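Blood group a-and b-cleaving endo-beta-galactosidase (Streptococcus pneumoniae, PDB 2YGL) probably cleaves blood group A and B antigens as a family 98 glycoside hydrolase, this fragment holding its two tandem CBM51 carbohydrate-binding modules. Local coordinates at residues D284-Y298 against I308-P322. Sequence-based numbering, arbitrary orientation.
Sequences DIQKFEVVADGKVIY and IKYDTSAFLVDVEIP
Tyr298 lies across Val317 and reaches Phe315 with its hydroxyl. Its CG is anti to the backbone N (chi1 174°), which carries the ring toward strand 315-320. Tyr298 CB passes Val319 CG1 at 4.4 Å. Tyr298 CG meets Val317 CG1, a methyl set above one ring face near its centre. CE2 and CZ meet the other methyl. This Val317 CG2 lies 4.0 Å from the Tyr298 ring centroid, a CH-pi contact over the same face. Tyr298 OH ends 3.2 Å from Phe315 CE2.

Nearer the turn 292-295, Ile297 CD1 packs on Ile321 CD1 at 3.7 Å, the two side chains crossing at about a right angle. Val290 CG2 touches Val317 CG1, and Ala292 CB meets Pro322 CD.

The far end is held by hydrogen bonds. Ile308 O accepts from both Asp284 N and Ile285 N, a classic beta bulge. Ile308 N returns a nearly straight bond to Ile285 O (2.9 Å). Ile285 CB packs on Ile308 CG1, the side chains side by side. Asp284 OD2 takes Tyr310 N at 2.8 Å through its anti lone pair, while OD1 bonds Thr338 OG1.

Strands 285-292 and 315-320 run 16° apart, 9.8 Å between axes. Packing of 285-292 and 295-299 on 315-320 joins two layers of a beta sandwich, as expected for a CBM51 module. The Ile285-Ile308 bridge ties a strand to the loop ahead of 315-320. Strand 285-292 lies between 327-334 and the outermost strand 295-299; 262-271 pairs with 315-320 in the other layer.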
loop_
_atom_site.group_PDB
_atom_site.type_symbol
_atom_site.label_atom_id
_atom_site.label_comp_id
_atom_site.label_asym_id
_atom_site.label_seq_id
_atom_site.Cartn_x
_atom_site.Cartn_y
_atom_site.Cartn_z
ATOM N N ASP A 284 -22.886 1.636 -26.996
ATOM C CA ASP A 284 -23.878 0.753 -26.394
ATOM C C ASP A 284 -24.290 1.270 -25.011
ATOM O O ASP A 284 -25.473 1.264 -24.665
ATOM C CB ASP A 284 -23.352 -0.687 -26.334
ATOM C CG ASP A 284 -23.172 -1.305 -27.719
ATOM O OD1 ASP A 284 -24.043 -1.095 -28.590
ATOM O OD2 ASP A 284 -22.165 -2.009 -27.940
ATOM N N ILE A 285 -23.303 1.727 -24.240
ATOM C CA ILE A 285 -23.525 2.396 -22.957
ATOM C C ILE A 285 -22.917 3.796 -23.029
ATOM O O ILE A 285 -21.751 3.950 -23.403
ATOM C CB ILE A 285 -22.886 1.596 -21.781
ATOM C CG1 ILE A 285 -23.597 0.250 -21.575
ATOM C CG2 ILE A 285 -22.844 2.423 -20.482
ATOM C CD1 ILE A 285 -25.075 0.343 -21.222
ATOM N N GLN A 286 -23.703 4.809 -22.675
ATOM C CA GLN A 286 -23.231 6.190 -22.762
ATOM C C GLN A 286 -22.235 6.548 -21.656
ATOM O O GLN A 286 -21.165 7.094 -21.939
ATOM C CB GLN A 286 -24.395 7.185 -22.799
ATOM C CG GLN A 286 -24.055 8.478 -23.555
ATOM C CD GLN A 286 -23.723 8.227 -25.025
ATOM O OE1 GLN A 286 -24.551 7.717 -25.783
ATOM N NE2 GLN A 286 -22.506 8.581 -25.428
ATOM N N LYS A 287 -22.594 6.249 -20.407
ATOM C CA LYS A 287 -21.730 6.518 -19.251
ATOM C C LYS A 287 -22.209 5.812 -17.981
ATOM O O LYS A 287 -23.376 5.421 -17.874
ATOM C CB LYS A 287 -21.604 8.030 -18.989
ATOM C CG LYS A 287 -22.932 8.737 -18.749
ATOM C CD LYS A 287 -22.754 10.177 -18.296
ATOM C CE LYS A 287 -24.106 10.863 -18.201
ATOM N NZ LYS A 287 -24.020 12.255 -17.684
ATOM N N PHE A 288 -21.294 5.665 -17.025
ATOM C CA PHE A 288 -21.608 5.153 -15.693
ATOM C C PHE A 288 -21.125 6.144 -14.636
ATOM O O PHE A 288 -20.006 6.652 -14.729
ATOM C CB PHE A 288 -20.956 3.784 -15.466
ATOM C CG PHE A 288 -21.134 3.248 -14.065
ATOM C CD1 PHE A 288 -22.344 2.676 -13.671
ATOM C CD2 PHE A 288 -20.092 3.315 -13.142
ATOM C CE1 PHE A 288 -22.513 2.180 -12.377
ATOM C CE2 PHE A 288 -20.250 2.822 -11.848
ATOM C CZ PHE A 288 -21.462 2.253 -11.465
ATOM N N GLU A 289 -21.969 6.399 -13.638
ATOM C CA GLU A 289 -21.653 7.345 -12.568
ATOM C C GLU A 289 -21.763 6.734 -11.176
ATOM O O GLU A 289 -22.682 5.963 -10.897
ATOM C CB GLU A 289 -22.588 8.549 -12.622
ATOM C CG GLU A 289 -22.363 9.499 -13.782
ATOM C CD GLU A 289 -23.424 10.585 -13.843
ATOM O OE1 GLU A 289 -24.491 10.430 -13.205
ATOM O OE2 GLU A 289 -23.192 11.594 -14.534
ATOM N N VAL A 290 -20.813 7.087 -10.311
ATOM C CA VAL A 290 -20.944 6.852 -8.877
ATOM C C VAL A 290 -21.248 8.200 -8.230
ATOM O O VAL A 290 -20.498 9.166 -8.396
ATOM C CB VAL A 290 -19.680 6.214 -8.260
ATOM C CG1 VAL A 290 -19.891 5.927 -6.770
ATOM C CG2 VAL A 290 -19.315 4.930 -8.993
ATOM N N VAL A 291 -22.365 8.261 -7.512
ATOM C CA VAL A 291 -22.875 9.520 -6.979
ATOM C C VAL A 291 -22.998 9.444 -5.455
ATOM O O VAL A 291 -23.712 8.590 -4.926
ATOM C CB VAL A 291 -24.242 9.890 -7.618
ATOM C CG1 VAL A 291 -24.653 11.302 -7.249
ATOM C CG2 VAL A 291 -24.190 9.741 -9.143
ATOM N N ALA A 292 -22.287 10.332 -4.764
ATOM C CA ALA A 292 -22.341 10.421 -3.306
ATOM C C ALA A 292 -23.113 11.662 -2.873
ATOM O O ALA A 292 -22.697 12.789 -3.152
ATOM C CB ALA A 292 -20.935 10.426 -2.715
ATOM N N ASP A 293 -24.240 11.438 -2.198
ATOM C CA ASP A 293 -25.151 12.507 -1.751
ATOM C C ASP A 293 -25.473 13.528 -2.847
ATOM O O ASP A 293 -25.402 14.737 -2.622
ATOM C CB ASP A 293 -24.611 13.204 -0.490
ATOM C CG ASP A 293 -24.501 12.261 0.700
ATOM O OD1 ASP A 293 -25.383 11.390 0.862
ATOM O OD2 ASP A 293 -23.532 12.391 1.473
ATOM N N GLY A 294 -25.815 13.028 -4.033
ATOM C CA GLY A 294 -26.200 13.887 -5.152
ATOM C C GLY A 294 -25.033 14.442 -5.950
ATOM O O GLY A 294 -25.236 15.101 -6.965
ATOM N N LYS A 295 -23.811 14.160 -5.502
ATOM C CA LYS A 295 -22.608 14.656 -6.159
ATOM C C LYS A 295 -21.853 13.534 -6.875
ATOM O O LYS A 295 -21.493 12.521 -6.265
ATOM C CB LYS A 295 -21.699 15.359 -5.143
ATOM C CG LYS A 295 -20.608 16.224 -5.762
ATOM C CD LYS A 295 -19.760 16.896 -4.679
ATOM C CE LYS A 295 -18.719 17.839 -5.274
ATOM N NZ LYS A 295 -17.618 17.115 -5.977
ATOM N N VAL A 296 -21.622 13.726 -8.171
ATOM C CA VAL A 296 -20.870 12.767 -8.980
ATOM C C VAL A 296 -19.419 12.734 -8.508
ATOM O O VAL A 296 -18.719 13.749 -8.561
ATOM C CB VAL A 296 -20.950 13.107 -10.497
ATOM C CG1 VAL A 296 -20.055 12.192 -11.313
ATOM C CG2 VAL A 296 -22.392 13.014 -10.992
ATOM N N ILE A 297 -18.986 11.572 -8.022
ATOM C CA ILE A 297 -17.606 11.386 -7.563
ATOM C C ILE A 297 -16.806 10.491 -8.508
ATOM O O ILE A 297 -15.580 10.403 -8.401
ATOM C CB ILE A 297 -17.527 10.869 -6.099
ATOM C CG1 ILE A 297 -18.263 9.529 -5.947
ATOM C CG2 ILE A 297 -18.059 11.934 -5.131
ATOM C CD1 ILE A 297 -17.928 8.773 -4.674
ATOM N N TYR A 298 -17.513 9.819 -9.418
ATOM C CA TYR A 298 -16.899 9.131 -10.550
ATOM C C TYR A 298 -17.782 9.227 -11.794
ATOM O O TYR A 298 -18.997 9.036 -11.717
ATOM C CB TYR A 298 -16.615 7.648 -10.252
ATOM C CG TYR A 298 -16.111 6.917 -11.485
ATOM C CD1 TYR A 298 -14.751 6.883 -11.789
ATOM C CD2 TYR A 298 -17.001 6.303 -12.375
ATOM C CE1 TYR A 298 -14.284 6.242 -12.928
ATOM C CE2 TYR A 298 -16.544 5.664 -13.522
ATOM C CZ TYR A 298 -15.187 5.636 -13.790
ATOM O OH TYR A 298 -14.726 5.002 -14.918
ATOM N N ILE A 308 -18.976 3.525 -24.270
ATOM C CA ILE A 308 -18.355 2.213 -24.461
ATOM C C ILE A 308 -19.222 1.306 -25.337
ATOM O O ILE A 308 -20.416 1.559 -25.523
ATOM C CB ILE A 308 -18.053 1.495 -23.107
ATOM C CG1 ILE A 308 -19.350 1.179 -22.348
ATOM C CG2 ILE A 308 -17.073 2.321 -22.254
ATOM C CD1 ILE A 308 -19.199 0.161 -21.229
ATOM N N LYS A 309 -18.610 0.248 -25.864
ATOM C CA LYS A 309 -19.328 -0.744 -26.662
ATOM C C LYS A 309 -19.170 -2.146 -26.076
ATOM O O LYS A 309 -18.431 -2.346 -25.107
ATOM C CB LYS A 309 -18.863 -0.708 -28.125
ATOM C CG LYS A 309 -19.297 0.544 -28.886
ATOM C CD LYS A 309 -18.769 0.542 -30.317
ATOM C CE LYS A 309 -18.971 1.901 -30.968
ATOM N NZ LYS A 309 -18.370 1.970 -32.332
ATOM N N TYR A 310 -19.878 -3.108 -26.663
ATOM C CA TYR A 310 -19.804 -4.512 -26.259
ATOM C C TYR A 310 -18.365 -5.028 -26.233
ATOM O O TYR A 310 -17.989 -5.778 -25.333
ATOM C CB TYR A 310 -20.667 -5.369 -27.188
ATOM C CG TYR A 310 -20.622 -6.856 -26.908
ATOM C CD1 TYR A 310 -21.434 -7.423 -25.927
ATOM C CD2 TYR A 310 -19.776 -7.697 -27.635
ATOM C CE1 TYR A 310 -21.399 -8.790 -25.671
ATOM C CE2 TYR A 310 -19.732 -9.064 -27.384
ATOM C CZ TYR A 310 -20.547 -9.603 -26.402
ATOM O OH TYR A 310 -20.513 -10.955 -26.152
ATOM N N ASP A 311 -17.570 -4.610 -27.216
ATOM C CA ASP A 311 -16.184 -5.055 -27.349
ATOM C C ASP A 311 -15.204 -4.293 -26.450
ATOM O O ASP A 311 -14.035 -4.670 -26.347
ATOM C CB ASP A 311 -15.740 -4.981 -28.817
ATOM C CG ASP A 311 -15.481 -3.557 -29.282
ATOM O OD1 ASP A 311 -14.381 -3.029 -29.005
ATOM O OD2 ASP A 311 -16.366 -2.969 -29.936
ATOM N N THR A 312 -15.675 -3.222 -25.812
ATOM C CA THR A 312 -14.834 -2.430 -24.912
ATOM C C THR A 312 -14.471 -3.241 -23.667
ATOM O O THR A 312 -15.352 -3.799 -23.001
ATOM C CB THR A 312 -15.519 -1.103 -24.497
ATOM O OG1 THR A 312 -15.934 -0.387 -25.665
ATOM C CG2 THR A 312 -14.572 -0.223 -23.681
ATOM N N SER A 313 -13.172 -3.319 -23.376
ATOM C CA SER A 313 -12.684 -3.949 -22.148
ATOM C C SER A 313 -13.286 -3.258 -20.932
ATOM O O SER A 313 -13.342 -2.028 -20.875
ATOM C CB SER A 313 -11.155 -3.901 -22.072
ATOM O OG SER A 313 -10.567 -4.940 -22.840
ATOM N N ALA A 314 -13.748 -4.057 -19.974
ATOM C CA ALA A 314 -14.334 -3.539 -18.742
ATOM C C ALA A 314 -13.307 -2.703 -17.984
ATOM O O ALA A 314 -12.140 -3.086 -17.893
ATOM C CB ALA A 314 -14.847 -4.684 -17.870
ATOM N N PHE A 315 -13.739 -1.558 -17.462
ATOM C CA PHE A 315 -12.834 -0.650 -16.748
ATOM C C PHE A 315 -12.955 -0.774 -15.231
ATOM O O PHE A 315 -14.029 -1.086 -14.709
ATOM C CB PHE A 315 -13.020 0.808 -17.203
ATOM C CG PHE A 315 -14.445 1.295 -17.157
ATOM C CD1 PHE A 315 -15.278 1.157 -18.263
ATOM C CD2 PHE A 315 -14.946 1.917 -16.018
ATOM C CE1 PHE A 315 -16.592 1.610 -18.230
ATOM C CE2 PHE A 315 -16.261 2.376 -15.973
ATOM C CZ PHE A 315 -17.087 2.220 -17.083
ATOM N N LEU A 316 -11.845 -0.532 -14.535
ATOM C CA LEU A 316 -11.829 -0.562 -13.077
ATOM C C LEU A 316 -12.294 0.769 -12.505
ATOM O O LEU A 316 -11.741 1.823 -12.826
ATOM C CB LEU A 316 -10.434 -0.915 -12.541
ATOM C CG LEU A 316 -10.233 -0.955 -11.016
ATOM C CD1 LEU A 316 -11.157 -1.964 -10.327
ATOM C CD2 LEU A 316 -8.780 -1.242 -10.663
ATOM N N VAL A 317 -13.328 0.707 -11.671
ATOM C CA VAL A 317 -13.777 1.861 -10.903
ATOM C C VAL A 317 -13.295 1.677 -9.469
ATOM O O VAL A 317 -13.668 0.714 -8.794
ATOM C CB VAL A 317 -15.315 2.032 -10.934
ATOM C CG1 VAL A 317 -15.746 3.176 -10.020
ATOM C CG2 VAL A 317 -15.797 2.281 -12.352
ATOM N N ASP A 318 -12.448 2.598 -9.024
ATOM C CA ASP A 318 -11.899 2.565 -7.676
ATOM C C ASP A 318 -11.876 3.991 -7.145
ATOM O O ASP A 318 -10.969 4.765 -7.458
ATOM C CB ASP A 318 -10.493 1.950 -7.692
ATOM C CG ASP A 318 -9.889 1.810 -6.301
ATOM O OD1 ASP A 318 -10.464 2.330 -5.317
ATOM O OD2 ASP A 318 -8.824 1.169 -6.190
ATOM N N VAL A 319 -12.882 4.330 -6.343
ATOM C CA VAL A 319 -13.093 5.713 -5.917
ATOM C C VAL A 319 -13.291 5.827 -4.402
ATOM O O VAL A 319 -13.952 4.987 -3.783
ATOM C CB VAL A 319 -14.267 6.378 -6.715
ATOM C CG1 VAL A 319 -15.601 5.664 -6.463
ATOM C CG2 VAL A 319 -14.375 7.873 -6.420
ATOM N N GLU A 320 -12.694 6.864 -3.815
ATOM C CA GLU A 320 -12.871 7.169 -2.398
ATOM C C GLU A 320 -14.270 7.711 -2.142
ATOM O O GLU A 320 -14.768 8.542 -2.900
ATOM C CB GLU A 320 -11.839 8.200 -1.925
ATOM C CG GLU A 320 -10.424 7.662 -1.762
ATOM C CD GLU A 320 -9.456 8.693 -1.190
ATOM O OE1 GLU A 320 -9.778 9.904 -1.185
ATOM O OE2 GLU A 320 -8.360 8.290 -0.743
ATOM N N ILE A 321 -14.897 7.230 -1.075
ATOM C CA ILE A 321 -16.184 7.756 -0.633
ATOM C C ILE A 321 -15.915 8.812 0.437
ATOM O O ILE A 321 -15.240 8.521 1.430
ATOM C CB ILE A 321 -17.106 6.639 -0.064
ATOM C CG1 ILE A 321 -17.241 5.459 -1.046
ATOM C CG2 ILE A 321 -18.468 7.202 0.340
ATOM C CD1 ILE A 321 -17.745 5.815 -2.440
ATOM N N PRO A 322 -16.427 10.043 0.240
ATOM C CA PRO A 322 -16.175 11.108 1.212
ATOM C C PRO A 322 -16.726 10.770 2.594
ATOM O O PRO A 322 -17.785 10.146 2.708
ATOM C CB PRO A 322 -16.928 12.307 0.622
ATOM C CG PRO A 322 -17.041 12.010 -0.833
ATOM C CD PRO A 322 -17.229 10.527 -0.899
#